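Local coordinates for protein putative Xylose isomerase (Rhodospirillum rubrum, PDB 3QXB) that binds iron(III) and manganese(II) ions in a TIM barrel like that of xylose isomerase and is probably a metal-dependent isomerase, at residues N25-V30 with F284-Y289; D158-L163 with S173-E178; P207-V212 with Q237-A242. All blocks are in the same frame, centred on the assembly; numbering follows the deposited sequence.

How the interactions relate
From the N terminus, the chain leaves the first barrel strand through residues 25-30, which wait some 250 residues for their partner: interaction 1 joins them to 284-289 at the last strand and so closes the barrel. Interactions 2 and 3 both nest inside that long loop, one after the other. Interaction 2 closes a short loop, laying helix 146-170 against the strand that follows it, 174-177; interaction 3 pairs the next two strands, 208-213 and 240-245. Backbone pairing of Leu175 and Val177 with Arg209 knits interactions 2 and 3 into one sheet. Interactions 1 and 2 converge on the iron, which Glu286 and Glu178 both bind, while Phe284 packs on Ala242 of interaction 3.

Interaction 1. Residues N25-V30 with F284-Y289; sequences NLCFAV and FAEILY. With FE (Fe (III) ion), chain E; EDO (1,2-ethanediol), chain K.
Cys27 reaches from the turn after the first barrel strand to the chain leaving the last. Its CB lies 3.9 Å from CD2 of Leu288. With chi1 at 58°, SG is set between the backbone N and the carbonyl carbon, and it ends 3.6 Å from CG of Glu286 and 3.4 Å from O of Ile287. Thus the sulfur touches the chain of a metal ligand: Glu286, extended beyond CG, binds the iron(III) ion through OE1 at 2.1 Å. Asn25 marks the start of the turn. Its N donates to Ala285 O (2.9 Å), and its OD1 takes the N-H of Cys27 in the carbonyl plane (2.7 Å), an Asx turn that leads into the 3-10 segment. Two waters supplement the direct bond between the chains: one bridges Asn25 O, Ala285 O and Ile287 N, the other links Cys27 O to Tyr289 N. CB of Phe28 meets the edge of the Tyr289 ring at CE1, 4.3 Å away. His244, Asp213 and Glu178 complete the protein ligands of the iron. The contact thus joins strands 22-25 and 283-285, first and last of the barrel, with Phe28, Ile287 and Tyr289 packing against Met302 of helix 295-310.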
loop_
_atom_site.group_PDB
_atom_site.type_symbol
_atom_site.label_atom_id
_atom_site.label_comp_id
_atom_site.label_asym_id
_atom_site.label_seq_id
_atom_site.Cartn_x
_atom_site.Cartn_y
_atom_site.Cartn_z
ATOM N N ASN A 25 8.086 11.401 9.153
ATOM C CA ASN A 25 7.683 10.970 7.838
ATOM C C ASN A 25 6.162 11.165 7.767
ATOM O O ASN A 25 5.411 10.791 8.663
ATOM C CB ASN A 25 8.114 9.514 7.593
ATOM C CG ASN A 25 7.619 8.969 6.286
ATOM O OD1 ASN A 25 6.435 8.917 6.063
ATOM N ND2 ASN A 25 8.539 8.581 5.390
ATOM N N LEU A 26 5.722 11.751 6.668
ATOM C CA LEU A 26 4.320 12.133 6.478
ATOM C C LEU A 26 3.369 10.971 6.254
ATOM O O LEU A 26 2.154 11.196 6.071
ATOM C CB LEU A 26 4.225 13.160 5.342
ATOM C CG LEU A 26 4.952 14.474 5.655
ATOM C CD1 LEU A 26 4.824 15.449 4.511
ATOM C CD2 LEU A 26 4.438 15.097 6.935
ATOM N N CYS A 27 3.867 9.732 6.313
ATOM C CA CYS A 27 2.987 8.533 6.204
ATOM C C CYS A 27 1.770 8.570 7.143
ATOM O O CYS A 27 0.706 8.050 6.814
ATOM C CB CYS A 27 3.764 7.245 6.468
ATOM S SG CYS A 27 4.542 7.215 8.072
ATOM N N PHE A 28 1.908 9.195 8.308
ATOM C CA PHE A 28 0.811 9.233 9.272
ATOM C C PHE A 28 -0.371 10.038 8.755
ATOM O O PHE A 28 -1.481 9.867 9.266
ATOM C CB PHE A 28 1.288 9.867 10.599
ATOM C CG PHE A 28 1.345 11.374 10.546
ATOM C CD1 PHE A 28 2.496 12.029 10.108
ATOM C CD2 PHE A 28 0.251 12.139 10.899
ATOM C CE1 PHE A 28 2.532 13.416 10.044
ATOM C CE2 PHE A 28 0.284 13.526 10.833
ATOM C CZ PHE A 28 1.416 14.159 10.384
ATOM N N ALA A 29 -0.145 10.905 7.751
ATOM C CA ALA A 29 -1.144 11.839 7.200
ATOM C C ALA A 29 -1.809 11.376 5.923
ATOM O O ALA A 29 -2.728 12.038 5.410
ATOM C CB ALA A 29 -0.512 13.224 6.955
ATOM N N VAL A 30 -1.342 10.254 5.399
ATOM C CA VAL A 30 -1.834 9.721 4.102
ATOM C C VAL A 30 -3.354 9.620 4.092
ATOM O O VAL A 30 -3.946 9.195 5.096
ATOM C CB VAL A 30 -1.170 8.372 3.785
ATOM C CG1 VAL A 30 -1.921 7.616 2.654
ATOM C CG2 VAL A 30 0.323 8.592 3.496
ATOM N N PHE A 284 13.516 10.025 11.842
ATOM C CA PHE A 284 12.171 10.264 11.357
ATOM C C PHE A 284 11.180 9.239 11.928
ATOM O O PHE A 284 11.314 8.039 11.676
ATOM C CB PHE A 284 12.104 10.149 9.823
ATOM C CG PHE A 284 12.908 11.180 9.066
ATOM C CD1 PHE A 284 12.478 12.484 8.948
ATOM C CD2 PHE A 284 14.080 10.834 8.444
ATOM C CE1 PHE A 284 13.219 13.411 8.200
ATOM C CE2 PHE A 284 14.800 11.758 7.688
ATOM C CZ PHE A 284 14.361 13.023 7.571
ATOM N N ALA A 285 10.174 9.722 12.647
ATOM C CA ALA A 285 9.115 8.871 13.135
ATOM C C ALA A 285 8.327 8.422 11.934
ATOM O O ALA A 285 7.869 9.271 11.177
ATOM C CB ALA A 285 8.190 9.609 14.085
ATOM N N GLU A 286 8.188 7.107 11.801
ATOM C CA GLU A 286 7.434 6.473 10.736
ATOM C C GLU A 286 6.389 5.558 11.355
ATOM O O GLU A 286 6.627 4.360 11.590
ATOM C CB GLU A 286 8.324 5.702 9.758
ATOM C CG GLU A 286 7.537 5.265 8.529
ATOM C CD GLU A 286 8.268 4.292 7.622
ATOM O OE1 GLU A 286 9.136 3.557 8.074
ATOM O OE2 GLU A 286 7.938 4.267 6.425
ATOM N N ILE A 287 5.231 6.166 11.606
ATOM C CA ILE A 287 4.164 5.565 12.387
ATOM C C ILE A 287 3.025 5.303 11.420
ATOM O O ILE A 287 2.614 6.198 10.664
ATOM C CB ILE A 287 3.677 6.464 13.579
ATOM C CG1 ILE A 287 4.863 7.049 14.381
ATOM C CG2 ILE A 287 2.686 5.665 14.468
ATOM C CD1 ILE A 287 5.802 6.031 14.975
ATOM N N LEU A 288 2.542 4.067 11.425
ATOM C CA LEU A 288 1.483 3.664 10.525
ATOM C C LEU A 288 0.181 3.400 11.317
ATOM O O LEU A 288 0.182 2.802 12.411
ATOM C CB LEU A 288 1.922 2.447 9.714
ATOM C CG LEU A 288 3.054 2.692 8.689
ATOM C CD1 LEU A 288 3.449 1.349 8.082
ATOM C CD2 LEU A 288 2.679 3.714 7.589
ATOM N N TYR A 289 -0.910 3.929 10.796
ATOM C CA TYR A 289 -2.188 3.817 11.447
ATOM C C TYR A 289 -3.115 3.105 10.494
ATOM O O TYR A 289 -3.073 3.338 9.265
ATOM C CB TYR A 289 -2.734 5.200 11.773
ATOM C CG TYR A 289 -2.030 5.893 12.892
ATOM C CD1 TYR A 289 -0.975 6.776 12.649
ATOM C CD2 TYR A 289 -2.427 5.689 14.214
ATOM C CE1 TYR A 289 -0.313 7.418 13.690
ATOM C CE2 TYR A 289 -1.769 6.322 15.253
ATOM C CZ TYR A 289 -0.702 7.196 14.974
ATOM O OH TYR A 289 -0.044 7.883 15.967
HETATM FE FE FE E . 10.747 2.482 7.256
HETATM C C1 EDO K . -0.831 2.882 15.775
HETATM O O1 EDO K . -1.475 1.825 15.109
HETATM C C2 EDO K . -0.152 2.190 16.927
HETATM O O2 EDO K . 0.795 3.088 17.418
HETATM O O HOH W 1 4.953 9.145 11.106
HETATM O O HOH W 2 -0.580 5.859 8.586
HETATM O O HOH W 3 9.201 0.857 6.661
HETATM O O HOH W 4 10.059 3.139 5.185
#

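Interaction 2. Residues D158-L163 with S173-E178; sequences DMWIEL and SMLYVE. With FE (Fe (III) ion), chain E.
Trp160, on an outer helix of the TIM barrel, drives its indole into the side chains of the strand that comes next in the chain. Helix 146-170 and strand 174-177 are successive elements of the eightfold beta-alpha repeat, and their short segments run nearly antiparallel, at 153°, with the axes 10.7 Å apart. The tryptophan spans that gap with its six-membered ring leading. Val177 lies over one face of this ring: CG2 is 4.0 Å from the ring centroid and 24° off the normal, a CH-pi contact displaced toward the rim, where CZ3 is 3.7 Å away. Chi1 of Val177 (176°) points CG1 away from the backbone N and leaves CG2, anti to the carbonyl carbon, to meet the indole. Leu175, two residues earlier, approaches the same ring obliquely, its CD1 4.2 Å from CE3 of Trp160. That methyl also lies near the backbone of Leu163, one helical turn on from the tryptophan, and so touches both helix residues. No hydrogen bond joins the segments; the contact is mostly apolar packing between helix and barrel wall. The rings of Phe101 and Phe135, and Leu116 from helix 106-125, also meet the indole. Tyr176 directs its CB away from the helix, and at the end of the segment Glu178 binds the iron(III) ion through OE2 at 2.2 Å. At its far end the indole meets the strand backbone itself: CH2 of Trp160 lies 3.6 Å from Tyr176 O, near the plane of the indole.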
loop_
_atom_site.group_PDB
_atom_site.type_symbol
_atom_site.label_atom_id
_atom_site.label_comp_id
_atom_site.label_asym_id
_atom_site.label_seq_id
_atom_site.Cartn_x
_atom_site.Cartn_y
_atom_site.Cartn_z
ATOM N N ASP A 158 23.853 -1.727 -11.254
ATOM C CA ASP A 158 24.157 -0.893 -12.396
ATOM C C ASP A 158 23.039 0.144 -12.584
ATOM O O ASP A 158 23.311 1.279 -12.889
ATOM C CB ASP A 158 24.356 -1.721 -13.676
ATOM C CG ASP A 158 25.651 -2.532 -13.662
ATOM O OD1 ASP A 158 26.564 -2.230 -12.831
ATOM O OD2 ASP A 158 25.746 -3.487 -14.475
HETATM N N MSE A 159 21.798 -0.237 -12.355
HETATM C CA MSE A 159 20.697 0.731 -12.437
HETATM C C MSE A 159 20.862 1.891 -11.455
HETATM O O MSE A 159 20.580 3.043 -11.803
HETATM C CB MSE A 159 19.371 0.059 -12.209
HETATM C CG MSE A 159 18.932 -0.771 -13.406
HETATM SE SE MSE A 159 17.244 -1.582 -13.176
HETATM C CE MSE A 159 17.053 -2.248 -14.900
ATOM N N TRP A 160 21.261 1.589 -10.213
ATOM C CA TRP A 160 21.339 2.620 -9.191
ATOM C C TRP A 160 22.479 3.571 -9.487
ATOM O O TRP A 160 22.405 4.750 -9.149
ATOM C CB TRP A 160 21.458 2.043 -7.769
ATOM C CG TRP A 160 20.088 1.736 -7.178
ATOM C CD1 TRP A 160 19.247 0.755 -7.559
ATOM C CD2 TRP A 160 19.421 2.455 -6.139
ATOM N NE1 TRP A 160 18.086 0.802 -6.825
ATOM C CE2 TRP A 160 18.158 1.849 -5.957
ATOM C CE3 TRP A 160 19.747 3.569 -5.364
ATOM C CZ2 TRP A 160 17.256 2.284 -4.995
ATOM C CZ3 TRP A 160 18.844 4.008 -4.428
ATOM C CH2 TRP A 160 17.607 3.371 -4.256
ATOM N N ILE A 161 23.533 3.059 -10.107
ATOM C CA ILE A 161 24.618 3.901 -10.572
ATOM C C ILE A 161 24.140 4.932 -11.565
ATOM O O ILE A 161 24.416 6.114 -11.404
ATOM C CB ILE A 161 25.790 3.040 -11.134
ATOM C CG1 ILE A 161 26.416 2.274 -9.958
ATOM C CG2 ILE A 161 26.768 3.897 -11.923
ATOM C CD1 ILE A 161 27.316 1.123 -10.381
ATOM N N GLU A 162 23.423 4.482 -12.581
ATOM C CA GLU A 162 22.843 5.377 -13.586
ATOM C C GLU A 162 21.866 6.416 -12.979
ATOM O O GLU A 162 21.830 7.577 -13.389
ATOM C CB GLU A 162 22.078 4.541 -14.605
ATOM C CG GLU A 162 22.062 5.134 -15.970
ATOM C CD GLU A 162 21.460 4.238 -17.062
ATOM O OE1 GLU A 162 21.306 3.013 -16.914
ATOM O OE2 GLU A 162 21.156 4.803 -18.117
ATOM N N LEU A 163 21.048 5.935 -12.046
ATOM C CA LEU A 163 20.072 6.768 -11.363
ATOM C C LEU A 163 20.760 7.801 -10.447
ATOM O O LEU A 163 20.288 8.917 -10.348
ATOM C CB LEU A 163 19.076 5.923 -10.592
ATOM C CG LEU A 163 18.018 5.218 -11.442
ATOM C CD1 LEU A 163 17.339 4.129 -10.589
ATOM C CD2 LEU A 163 17.040 6.219 -11.969
ATOM N N SER A 173 21.480 15.723 -3.929
ATOM C CA SER A 173 22.758 15.486 -3.238
ATOM C C SER A 173 22.955 14.065 -2.752
ATOM O O SER A 173 24.083 13.678 -2.499
ATOM C CB SER A 173 22.818 16.359 -1.989
ATOM O OG SER A 173 22.753 17.684 -2.365
HETATM N N MSE A 174 21.871 13.301 -2.609
HETATM C CA MSE A 174 21.941 11.969 -2.007
HETATM C C MSE A 174 20.769 11.070 -2.368
HETATM O O MSE A 174 19.626 11.544 -2.600
HETATM C CB MSE A 174 22.103 12.089 -0.476
HETATM C CG MSE A 174 22.404 10.788 0.241
HETATM SE SE MSE A 174 22.811 11.103 2.142
HETATM C CE MSE A 174 24.542 11.909 1.974
ATOM N N LEU A 175 21.060 9.775 -2.461
ATOM C CA LEU A 175 20.010 8.740 -2.551
ATOM C C LEU A 175 20.110 7.811 -1.334
ATOM O O LEU A 175 21.225 7.606 -0.794
ATOM C CB LEU A 175 20.127 7.928 -3.824
ATOM C CG LEU A 175 19.933 8.643 -5.141
ATOM C CD1 LEU A 175 20.131 7.599 -6.280
ATOM C CD2 LEU A 175 18.551 9.386 -5.234
ATOM N N TYR A 176 18.973 7.254 -0.905
ATOM C CA TYR A 176 18.976 6.281 0.200
ATOM C C TYR A 176 18.374 4.924 -0.188
ATOM O O TYR A 176 17.456 4.846 -1.006
ATOM C CB TYR A 176 18.196 6.748 1.421
ATOM C CG TYR A 176 18.474 8.118 1.932
ATOM C CD1 TYR A 176 19.547 8.382 2.770
ATOM C CD2 TYR A 176 17.629 9.135 1.641
ATOM C CE1 TYR A 176 19.755 9.636 3.264
ATOM C CE2 TYR A 176 17.829 10.375 2.120
ATOM C CZ TYR A 176 18.890 10.629 2.910
ATOM O OH TYR A 176 19.041 11.882 3.371
ATOM N N VAL A 177 18.910 3.875 0.442
ATOM C CA VAL A 177 18.371 2.529 0.383
ATOM C C VAL A 177 17.972 2.146 1.793
ATOM O O VAL A 177 18.766 2.290 2.714
ATOM C CB VAL A 177 19.415 1.504 -0.134
ATOM C CG1 VAL A 177 18.833 0.081 -0.072
ATOM C CG2 VAL A 177 19.830 1.871 -1.535
ATOM N N GLU A 178 16.755 1.623 1.967
ATOM C CA GLU A 178 16.292 1.176 3.277
ATOM C C GLU A 178 16.315 -0.329 3.366
ATOM O O GLU A 178 15.514 -0.986 2.679
ATOM C CB GLU A 178 14.836 1.656 3.537
ATOM C CG GLU A 178 14.189 1.026 4.733
ATOM C CD GLU A 178 12.836 1.639 5.089
ATOM O OE1 GLU A 178 12.147 2.173 4.199
ATOM O OE2 GLU A 178 12.441 1.542 6.263
HETATM FE FE FE E . 10.747 2.482 7.256
HETATM O O HOH W 3 9.201 0.857 6.661
HETATM O O HOH W 4 10.059 3.139 5.185
#

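Interaction 3. Residues P207-V212 with Q237-A242; sequences PVRLLV and QPWIAA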
loop_
_atom_site.group_PDB
_atom_site.type_symbol
_atom_site.label_atom_id
_atom_site.label_comp_id
_atom_site.label_asym_id
_atom_site.label_seq_id
_atom_site.Cartn_x
_atom_site.Cartn_y
_atom_site.Cartn_z
ATOM N N PRO A 207 26.527 10.418 -3.372
ATOM C CA PRO A 207 26.510 9.269 -2.472
ATOM C C PRO A 207 25.172 8.545 -2.402
ATOM O O PRO A 207 24.110 9.174 -2.452
ATOM C CB PRO A 207 26.842 9.896 -1.122
ATOM C CG PRO A 207 26.479 11.386 -1.311
ATOM C CD PRO A 207 26.877 11.671 -2.680
ATOM N N VAL A 208 25.235 7.228 -2.300
ATOM C CA VAL A 208 24.060 6.398 -1.975
ATOM C C VAL A 208 24.342 5.891 -0.575
ATOM O O VAL A 208 25.413 5.336 -0.290
ATOM C CB VAL A 208 23.872 5.248 -3.002
ATOM C CG1 VAL A 208 22.701 4.302 -2.642
ATOM C CG2 VAL A 208 23.713 5.823 -4.406
ATOM N N ARG A 209 23.403 6.119 0.323
ATOM C CA ARG A 209 23.612 5.816 1.733
ATOM C C ARG A 209 22.437 4.992 2.239
ATOM O O ARG A 209 21.464 4.767 1.534
ATOM C CB ARG A 209 23.753 7.131 2.528
ATOM C CG ARG A 209 25.036 7.930 2.228
ATOM C CD ARG A 209 26.275 7.219 2.794
ATOM N NE ARG A 209 27.509 7.888 2.408
ATOM C CZ ARG A 209 28.266 7.547 1.366
ATOM N NH1 ARG A 209 27.925 6.551 0.526
ATOM N NH2 ARG A 209 29.358 8.237 1.131
ATOM N N LEU A 210 22.546 4.558 3.497
ATOM C CA LEU A 210 21.530 3.754 4.136
ATOM C C LEU A 210 20.618 4.655 4.968
ATOM O O LEU A 210 21.071 5.620 5.586
ATOM C CB LEU A 210 22.162 2.688 5.039
ATOM C CG LEU A 210 23.041 1.642 4.333
ATOM C CD1 LEU A 210 23.839 0.830 5.362
ATOM C CD2 LEU A 210 22.157 0.723 3.476
ATOM N N LEU A 211 19.323 4.351 4.922
ATOM C CA LEU A 211 18.384 4.809 5.925
ATOM C C LEU A 211 17.943 3.555 6.677
ATOM O O LEU A 211 17.500 2.612 6.070
ATOM C CB LEU A 211 17.226 5.580 5.285
ATOM C CG LEU A 211 16.105 6.035 6.227
ATOM C CD1 LEU A 211 15.408 7.312 5.686
ATOM C CD2 LEU A 211 15.094 4.873 6.472
ATOM N N VAL A 212 18.165 3.499 7.993
ATOM C CA VAL A 212 17.902 2.264 8.728
ATOM C C VAL A 212 16.676 2.453 9.606
ATOM O O VAL A 212 16.566 3.429 10.315
ATOM C CB VAL A 212 19.105 1.819 9.531
ATOM C CG1 VAL A 212 18.765 0.677 10.513
ATOM C CG2 VAL A 212 20.261 1.445 8.568
ATOM N N GLN A 237 28.090 1.735 10.211
ATOM C CA GLN A 237 28.027 3.107 10.714
ATOM C C GLN A 237 28.373 4.237 9.713
ATOM O O GLN A 237 27.588 5.177 9.598
ATOM C CB GLN A 237 28.874 3.309 11.975
ATOM C CG GLN A 237 28.776 4.779 12.444
ATOM C CD GLN A 237 29.297 5.047 13.827
ATOM O OE1 GLN A 237 29.902 4.199 14.461
ATOM N NE2 GLN A 237 29.036 6.241 14.307
ATOM N N PRO A 238 29.533 4.163 9.016
ATOM C CA PRO A 238 29.894 5.250 8.103
ATOM C C PRO A 238 28.827 5.570 7.047
ATOM O O PRO A 238 28.805 6.679 6.524
ATOM C CB PRO A 238 31.171 4.746 7.407
ATOM C CG PRO A 238 31.647 3.624 8.192
ATOM C CD PRO A 238 30.526 3.078 8.994
ATOM N N TRP A 239 27.970 4.603 6.727
ATOM C CA TRP A 239 26.989 4.774 5.679
ATOM C C TRP A 239 25.556 5.126 6.103
ATOM O O TRP A 239 24.741 5.404 5.251
ATOM C CB TRP A 239 26.937 3.523 4.816
ATOM C CG TRP A 239 28.228 3.180 4.116
ATOM C CD1 TRP A 239 28.891 3.904 3.152
ATOM C CD2 TRP A 239 28.995 2.001 4.329
ATOM N NE1 TRP A 239 30.042 3.238 2.763
ATOM C CE2 TRP A 239 30.120 2.062 3.465
ATOM C CE3 TRP A 239 28.834 0.884 5.155
ATOM C CZ2 TRP A 239 31.067 1.051 3.412
ATOM C CZ3 TRP A 239 29.793 -0.133 5.098
ATOM C CH2 TRP A 239 30.896 -0.035 4.242
ATOM N N ILE A 240 25.239 5.096 7.395
ATOM C CA ILE A 240 23.861 5.301 7.851
ATOM C C ILE A 240 23.658 6.804 8.010
ATOM O O ILE A 240 24.217 7.413 8.927
ATOM C CB ILE A 240 23.598 4.558 9.174
ATOM C CG1 ILE A 240 23.737 3.035 9.002
ATOM C CG2 ILE A 240 22.246 4.883 9.707
ATOM C CD1 ILE A 240 23.855 2.255 10.368
ATOM N N ALA A 241 22.908 7.413 7.092
ATOM C CA ALA A 241 22.766 8.884 7.037
ATOM C C ALA A 241 21.441 9.377 7.620
ATOM O O ALA A 241 21.275 10.571 7.858
ATOM C CB ALA A 241 22.896 9.371 5.610
ATOM N N ALA A 242 20.504 8.471 7.816
ATOM C CA ALA A 242 19.188 8.792 8.401
ATOM C C ALA A 242 18.501 7.514 8.918
ATOM O O ALA A 242 18.892 6.395 8.564
ATOM C CB ALA A 242 18.298 9.549 7.384
#
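Leu210 and Ile240 lie side by side on one face of two neighbouring parallel strands of the TIM barrel, 208-213 and 240-245, where a beta bulge interrupts the pairing. Leu210 is in register with Ile240, but the next residue, Leu211, pairs with Ala242, so Ala241 is the extra residue on the second strand. The axes of strand pieces 208-212 and 240-242 diverge by 65°. Even so, three backbone bonds hold them: Leu210 N to Trp239 O (2.9 Å), Ala241 N to Leu210 O, and Val212 N to Ala242 O. Ala242 N, buried here, has no partner, probably a consequence of the bulge.

The buried part is apolar. On the face carrying Leu210 and Ile240, toward helices 190-200 and 229-236, CG2 of Val212 touches CG1 of Ile240 at 3.8 Å, and CD1 of Leu210 rests 4.1 Å from CB of Trp239. On the other face Leu211 sends its CD1 to CB of Ala242 (4.0 Å). This leucine also lies close to the metal ligands His244 and Glu178.

The partly exposed side, at the start of the strands, is close at its base and looser at its tip. The aliphatic part of Arg209 lies close on the Trp239 backbone, CD 3.4 Å from Trp239 O, with CB against CB of Ala241 (3.9 Å). Only the far end meets the indole, crossing it at about a right angle with the planes 68° apart: NH1 comes to the ring edge, 3.9 Å from CD1. A bend at chi2 folds the arginine back along its own strand, with CB of Pro207 over one face of the guanidinium. There NH1 donates to Val208 O at 2.9 Å, approaching from above the carbonyl plane, 51° out of it.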